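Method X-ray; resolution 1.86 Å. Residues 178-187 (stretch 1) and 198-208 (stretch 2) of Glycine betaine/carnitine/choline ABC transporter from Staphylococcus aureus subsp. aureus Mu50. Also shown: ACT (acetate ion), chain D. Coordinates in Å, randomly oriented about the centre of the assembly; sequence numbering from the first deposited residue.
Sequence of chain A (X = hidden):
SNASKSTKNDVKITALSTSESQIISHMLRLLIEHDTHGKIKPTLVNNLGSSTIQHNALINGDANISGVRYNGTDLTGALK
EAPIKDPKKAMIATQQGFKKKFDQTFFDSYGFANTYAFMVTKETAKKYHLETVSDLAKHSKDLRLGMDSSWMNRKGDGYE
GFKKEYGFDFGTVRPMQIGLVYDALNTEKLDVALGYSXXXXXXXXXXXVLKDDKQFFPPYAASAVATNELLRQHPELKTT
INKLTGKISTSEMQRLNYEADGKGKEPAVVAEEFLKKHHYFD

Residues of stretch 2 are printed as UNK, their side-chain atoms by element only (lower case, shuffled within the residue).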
ATOM      1  N   ILE A 178       9.975  -9.675   8.334  1.00 32.60           N
ATOM      2  CA  ILE A 178       8.628  -9.121   8.350  1.00 31.28           C
ATOM      3  C   ILE A 178       7.625 -10.129   7.752  1.00 30.23           C
ATOM      4  O   ILE A 178       6.509 -10.291   8.259  1.00 29.53           O
ATOM      5  CB  ILE A 178       8.614  -7.722   7.627  1.00 31.91           C
ATOM      6  CG1 ILE A 178       7.238  -7.072   7.659  1.00 32.13           C
ATOM      7  CG2 ILE A 178       9.044  -7.865   6.191  1.00 34.56           C
ATOM      8  CD1 ILE A 178       6.649  -6.995   8.949  1.00 31.84           C
ATOM      9  N   GLY A 179       8.051 -10.830   6.713  1.00 30.18           N
ATOM     10  CA  GLY A 179       7.227 -11.846   6.034  1.00 31.39           C
ATOM     11  C   GLY A 179       6.696 -12.942   6.953  1.00 30.36           C
ATOM     12  O   GLY A 179       5.650 -13.530   6.674  1.00 31.11           O
ATOM     13  N   LEU A 180       7.409 -13.187   8.049  1.00 29.61           N
ATOM     14  CA  LEU A 180       7.084 -14.244   9.006  1.00 29.69           C
ATOM     15  C   LEU A 180       6.268 -13.832  10.257  1.00 28.74           C
ATOM     16  O   LEU A 180       5.861 -14.713  11.029  1.00 28.09           O
ATOM     17  CB  LEU A 180       8.357 -14.976   9.436  1.00 30.90           C
ATOM     18  CG  LEU A 180       9.150 -15.676   8.326  1.00 34.43           C
ATOM     19  CD1 LEU A 180      10.255 -16.566   8.935  1.00 36.89           C
ATOM     20  CD2 LEU A 180       8.213 -16.495   7.454  1.00 36.58           C
ATOM     21  N   VAL A 181       6.006 -12.532  10.448  1.00 27.81           N
ATOM     22  CA  VAL A 181       5.291 -12.055  11.644  1.00 27.02           C
ATOM     23  C   VAL A 181       3.820 -12.486  11.680  1.00 26.47           C
ATOM     24  O   VAL A 181       3.275 -12.700  12.772  1.00 26.85           O
ATOM     25  CB  VAL A 181       5.433 -10.492  11.888  1.00 26.85           C
ATOM     26  CG1 VAL A 181       6.900 -10.093  11.939  1.00 26.37           C
ATOM     27  CG2 VAL A 181       4.628  -9.664  10.864  1.00 26.35           C
ATOM     28  N   TYR A 182       3.196 -12.658  10.501  1.00 25.97           N
ATOM     29  CA  TYR A 182       1.767 -13.024  10.419  1.00 25.80           C
ATOM     30  C   TYR A 182       1.531 -14.422  10.950  1.00 26.91           C
ATOM     31  O   TYR A 182       0.640 -14.618  11.785  1.00 27.46           O
ATOM     32  CB  TYR A 182       1.197 -12.863   9.003  1.00 25.64           C
ATOM     33  CG  TYR A 182       1.663 -11.567   8.406  1.00 24.97           C
ATOM     34  CD1 TYR A 182       1.069 -10.343   8.781  1.00 22.23           C
ATOM     35  CD2 TYR A 182       2.751 -11.556   7.524  1.00 22.54           C
ATOM     36  CE1 TYR A 182       1.528  -9.142   8.264  1.00 22.00           C
ATOM     37  CE2 TYR A 182       3.217 -10.363   6.988  1.00 22.36           C
ATOM     38  CZ  TYR A 182       2.621  -9.167   7.355  1.00 20.58           C
ATOM     39  OH  TYR A 182       3.164  -8.021   6.796  1.00 20.65           O
ATOM     40  N   ASP A 183       2.338 -15.373  10.502  1.00 28.00           N
ATOM     41  CA  ASP A 183       2.229 -16.742  10.999  1.00 28.90           C
ATOM     42  C   ASP A 183       2.681 -16.871  12.461  1.00 28.17           C
ATOM     43  O   ASP A 183       2.105 -17.646  13.223  1.00 28.37           O
ATOM     44  CB  ASP A 183       2.994 -17.691  10.084  1.00 30.73           C
ATOM     45  CG  ASP A 183       2.347 -17.822   8.721  1.00 34.08           C
ATOM     46  OD1 ASP A 183       1.122 -18.032   8.655  1.00 36.17           O
ATOM     47  OD2 ASP A 183       3.053 -17.700   7.707  1.00 38.11           O
ATOM     48  N   ALA A 184       3.691 -16.094  12.861  1.00 27.31           N
ATOM     49  CA  ALA A 184       4.146 -16.097  14.258  1.00 27.48           C
ATOM     50  C   ALA A 184       3.034 -15.578  15.196  1.00 26.42           C
ATOM     51  O   ALA A 184       2.834 -16.067  16.320  1.00 25.92           O
ATOM     52  CB  ALA A 184       5.435 -15.262  14.387  1.00 27.66           C
ATOM     53  N   LEU A 185       2.273 -14.614  14.722  1.00 25.69           N
ATOM     54  CA  LEU A 185       1.090 -14.142  15.463  1.00 25.52           C
ATOM     55  C   LEU A 185      -0.029 -15.207  15.453  1.00 26.12           C
ATOM     56  O   LEU A 185      -0.634 -15.513  16.493  1.00 26.53           O
ATOM     57  CB  LEU A 185       0.627 -12.821  14.853  1.00 25.33           C
ATOM     58  CG  LEU A 185      -0.188 -11.764  15.568  1.00 26.57           C
ATOM     59  CD1 LEU A 185       0.385 -11.361  16.941  1.00 22.46           C
ATOM     60  CD2 LEU A 185      -0.353 -10.545  14.617  1.00 28.34           C
ATOM     61  N   ASN A 186      -0.269 -15.802  14.288  1.00 25.76           N
ATOM     62  CA  ASN A 186      -1.322 -16.792  14.130  1.00 26.96           C
ATOM     63  C   ASN A 186      -1.085 -18.015  15.010  1.00 27.49           C
ATOM     64  O   ASN A 186      -2.042 -18.599  15.549  1.00 27.67           O
ATOM     65  CB  ASN A 186      -1.420 -17.208  12.670  1.00 27.58           C
ATOM     66  CG  ASN A 186      -2.706 -17.953  12.352  1.00 29.35           C
ATOM     67  OD1 ASN A 186      -3.786 -17.565  12.780  1.00 29.88           O
ATOM     68  ND2 ASN A 186      -2.595 -18.999  11.552  1.00 30.76           N
ATOM     69  N   THR A 187       0.188 -18.376  15.173  1.00 27.84           N
ATOM     70  CA  THR A 187       0.575 -19.557  15.953  1.00 28.30           C
ATOM     71  C   THR A 187       0.816 -19.219  17.419  1.00 27.82           C
ATOM     72  O   THR A 187       1.166 -20.100  18.215  1.00 28.15           O
ATOM     73  CB  THR A 187       1.821 -20.279  15.372  1.00 29.49           C
ATOM     74  OG1 THR A 187       2.954 -19.381  15.369  1.00 29.56           O
ATOM     75  CG2 THR A 187       1.534 -20.817  13.942  1.00 29.41           C
ATOM     76  N   UNK A 198      -1.640  -4.233   4.551  1.00 21.98           N
ATOM     77  CA  UNK A 198      -2.460  -4.849   3.501  1.00 21.32           C
ATOM     78  C   UNK A 198      -2.134  -6.320   3.241  1.00 22.24           C
ATOM     79  O   UNK A 198      -2.636  -6.915   2.268  1.00 22.75           O
ATOM     80  o   UNK A 198      -1.011  -4.088   1.702  1.00 20.97           O
ATOM     81  c   UNK A 198      -2.376  -4.113   2.139  1.00 23.35           C
ATOM     82  c   UNK A 198      -2.964  -2.720   2.203  1.00 22.76           C
ATOM     83  N   UNK A 199      -1.281  -6.911   4.086  1.00 21.10           N
ATOM     84  CA  UNK A 199      -0.875  -8.299   3.849  1.00 22.56           C
ATOM     85  C   UNK A 199      -2.096  -9.219   3.806  1.00 22.37           C
ATOM     86  O   UNK A 199      -2.977  -9.141   4.669  1.00 22.40           O
ATOM     87  c   UNK A 199       0.810 -10.076   4.464  1.00 24.66           C
ATOM     88  c   UNK A 199       0.176  -8.784   4.882  1.00 21.77           C
ATOM     89  o   UNK A 199       0.184 -11.149   4.691  1.00 25.84           O
ATOM     90  o   UNK A 199       1.903 -10.033   3.849  1.00 27.63           O
ATOM     91  N   UNK A 200      -2.174 -10.067   2.789  1.00 23.83           N
ATOM     92  CA  UNK A 200      -3.283 -11.012   2.669  1.00 25.04           C
ATOM     93  C   UNK A 200      -3.523 -11.897   3.890  1.00 25.44           C
ATOM     94  O   UNK A 200      -4.625 -12.407   4.110  1.00 26.46           O
ATOM     95  N   UNK A 201      -2.492 -12.130   4.677  1.00 25.37           N
ATOM     96  CA  UNK A 201      -2.671 -12.996   5.836  1.00 25.22           C
ATOM     97  C   UNK A 201      -3.523 -12.323   6.900  1.00 24.63           C
ATOM     98  O   UNK A 201      -4.086 -12.995   7.780  1.00 25.74           O
ATOM     99  n   UNK A 201       1.513 -13.651   5.158  1.00 28.46           N
ATOM    100  c   UNK A 201       0.734 -14.811   5.624  1.00 29.15           C
ATOM    101  c   UNK A 201      -1.328 -13.527   6.361  1.00 25.59           C
ATOM    102  n   UNK A 201       3.367 -14.941   4.733  1.00 29.87           N
ATOM    103  n   UNK A 201       3.434 -12.677   4.325  1.00 29.31           N
ATOM    104  c   UNK A 201       2.770 -13.749   4.735  1.00 29.50           C
ATOM    105  c   UNK A 201      -0.754 -14.604   5.419  1.00 27.70           C
ATOM    106  N   UNK A 202      -3.647 -11.002   6.813  1.00 23.05           N
ATOM    107  CA  UNK A 202      -4.565 -10.306   7.716  1.00 22.53           C
ATOM    108  C   UNK A 202      -5.991 -10.797   7.431  1.00 22.95           C
ATOM    109  O   UNK A 202      -6.775 -11.013   8.354  1.00 22.25           O
ATOM    110  c   UNK A 202      -3.103  -8.262   8.046  1.00 21.87           C
ATOM    111  c   UNK A 202      -5.598  -8.113   8.309  1.00 21.72           C
ATOM    112  c   UNK A 202      -2.764  -6.845   7.581  1.00 23.82           C
ATOM    113  c   UNK A 202      -4.476  -8.773   7.552  1.00 21.99           C
ATOM    114  N   UNK A 203      -6.306 -10.993   6.149  1.00 23.97           N
ATOM    115  CA  UNK A 203      -7.596 -11.583   5.743  1.00 26.47           C
ATOM    116  C   UNK A 203      -7.608 -13.095   6.016  1.00 28.19           C
ATOM    117  O   UNK A 203      -8.610 -13.652   6.478  1.00 30.40           O
ATOM    118  c   UNK A 203      -7.912 -11.281   4.226  1.00 25.54           C
ATOM    119  N   UNK A 204      -6.507 -13.780   5.750  1.00 28.34           N
ATOM    120  CA  UNK A 204      -6.538 -15.231   5.908  1.00 29.91           C
ATOM    121  C   UNK A 204      -6.719 -15.652   7.367  1.00 30.55           C
ATOM    122  O   UNK A 204      -7.391 -16.665   7.642  1.00 31.26           O
ATOM    123  c   UNK A 204      -5.288 -15.871   5.321  1.00 30.63           C
ATOM    124  N   UNK A 205      -6.139 -14.870   8.285  1.00 29.21           N
ATOM    125  CA  UNK A 205      -6.104 -15.222   9.704  1.00 30.48           C
ATOM    126  C   UNK A 205      -6.991 -14.332  10.549  1.00 30.64           C
ATOM    127  O   UNK A 205      -6.978 -14.431  11.787  1.00 31.06           O
ATOM    128  c   UNK A 205      -4.087 -17.089   8.734  1.00 33.19           C
ATOM    129  c   UNK A 205      -3.683 -15.979   9.487  1.00 30.49           C
ATOM    130  c   UNK A 205      -2.329 -15.692   9.560  1.00 30.07           C
ATOM    131  c   UNK A 205      -4.677 -15.152  10.247  1.00 29.03           C
ATOM    132  o   UNK A 205      -0.927 -18.301   7.433  1.00 35.45           O
ATOM    133  c   UNK A 205      -1.830 -17.538   8.117  1.00 34.37           C
ATOM    134  c   UNK A 205      -3.176 -17.853   8.038  1.00 35.74           C
ATOM    135  c   UNK A 205      -1.397 -16.459   8.872  1.00 31.81           C
ATOM    136  N   UNK A 206      -7.780 -13.488   9.883  1.00 30.80           N
ATOM    137  CA  UNK A 206      -8.710 -12.568  10.540  1.00 31.79           C
ATOM    138  C   UNK A 206      -7.999 -11.760  11.649  1.00 29.41           C
ATOM    139  O   UNK A 206      -8.466 -11.698  12.781  1.00 30.41           O
ATOM    140  c   UNK A 206      -9.937 -13.343  11.082  1.00 34.75           C
ATOM    141  o   UNK A 206     -11.969 -12.847  12.178  1.00 45.85           O
ATOM    142  c   UNK A 206     -11.126 -12.448  11.361  1.00 38.94           C
ATOM    143  o   UNK A 206     -11.239 -11.348  10.779  1.00 43.21           O
ATOM    144  N   UNK A 207      -6.853 -11.181  11.318  1.00 26.24           N
ATOM    145  CA  UNK A 207      -6.060 -10.396  12.288  1.00 25.09           C
ATOM    146  C   UNK A 207      -6.694  -9.008  12.466  1.00 25.20           C
ATOM    147  O   UNK A 207      -7.441  -8.552  11.592  1.00 25.93           O
ATOM    148  c   UNK A 207      -3.802 -11.557  11.555  1.00 23.88           C
ATOM    149  c   UNK A 207      -3.674 -12.384  12.846  1.00 25.78           C
ATOM    150  c   UNK A 207      -4.617 -10.272  11.808  1.00 23.56           C
ATOM    151  c   UNK A 207      -2.407 -11.223  11.006  1.00 21.88           C
ATOM    152  N   UNK A 208      -6.438  -8.373  13.608  1.00 24.53           N
ATOM    153  CA  UNK A 208      -6.970  -7.061  13.937  1.00 25.50           C
ATOM    154  C   UNK A 208      -5.840  -6.038  13.834  1.00 24.55           C
ATOM    155  O   UNK A 208      -4.855  -6.099  14.566  1.00 24.62           O
ATOM    156  c   UNK A 208      -9.258  -5.121  15.418  1.00 30.03           C
ATOM    157  n   UNK A 208     -10.626  -3.113  15.143  1.00 32.34           N
ATOM    158  c   UNK A 208      -9.469  -3.656  15.869  1.00 30.77           C
ATOM    159  c   UNK A 208      -7.571  -7.060  15.357  1.00 26.23           C
ATOM    160  c   UNK A 208      -7.892  -5.636  15.909  1.00 28.54           C
TER
HETATM  161  C   ACT D 323       1.551  -6.206   1.918  1.00 46.71           C
HETATM  162  O   ACT D 323       1.168  -5.154   2.511  1.00 46.54           O
HETATM  163  OXT ACT D 323       0.920  -6.566   0.877  1.00 46.53           O
HETATM  164  CH3 ACT D 323       2.725  -6.997   2.429  1.00 46.36           C
HETATM  165  O   HOH W   1       4.280  -8.432   4.431  1.00 30.89           O
HETATM  166  O   HOH W   2       2.232 -17.977   5.179  1.00 39.64           O

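Position 198 carries one carbon bearing an oxygen and a second carbon, a pattern that fits Thr 198. Its CA-to-CB bond points away from stretch 1.

Position 199 has two carbons, the second carrying two oxygens, and its CB sits 3.9 Å from the centroid of the Tyr 182 ring, 29° off the normal, a CH-pi contact over one face. A carboxylate one bond from CB makes it Asp 199. Water 1 joins the same two residues, 2.6 Å from Tyr 182 OH and donating to Asp 199 OD1 at 2.9 Å.

Position 200 has no side-chain atoms and is Gly 200; it does not touch stretch 1.

Position 201 shows three carbons, a nitrogen 3.4 Å from Tyr 182 CD2, then a carbon with two more nitrogens. This guanidinium, with Tyr 182 CD2 over one face, identifies Arg 201. Its backbone N donates to Asp 199 OD2 at 2.9 Å, capping the helix, and its NE forms a salt bridge with Asp 199 OD2, also at 2.9 Å. Gly 179 O is 3.3 Å from Arg 201 NH2, but the angle is too poor for a hydrogen bond.

Position 202 has four carbons forked at the first, one arm two carbons long: Ile 202, which has no atom within 4.5 Å of stretch 1. Positions 203 and 204 each have a single carbon, so they are Ala 203 and Ala 204, both out of reach.

Position 205 has one carbon, then a six-carbon ring bearing an oxygen 2.4 Å from Asp 183 OD1, so it is Tyr 205. The OH donates in this very short hydrogen bond, near the ring plane, while Asn 186 CG lies over one ring face.

Position 206 has two carbons, the second with two oxygens: Asp 206, whose CA-to-CB bond points away from stretch 1. Position 207 has four carbons forked at the second, one terminal carbon 4.2 Å from Tyr 182 CD1, which gives Leu 207; its CD2 is 4.2 Å from Leu 185 CD2. Position 208, four carbons in a row ending in nitrogen, is Lys 208, out of reach.

The contact, burying 477 Å² in all, centres on Tyr 182. Asp 199 and Leu 207 pack against its ring at face and edge, and the internal salt bridge holds the Arg 201 guanidinium beside it. One direct hydrogen bond, from Tyr 205 to Asp 183, joins the stretches. Water 2 adds a bridge, donating to Asp 183 OD2 at 2.7 Å and accepting from Arg 201 NH2 at 3.3 Å.

Stretch 2 198-208: TDGRIAAYDLK
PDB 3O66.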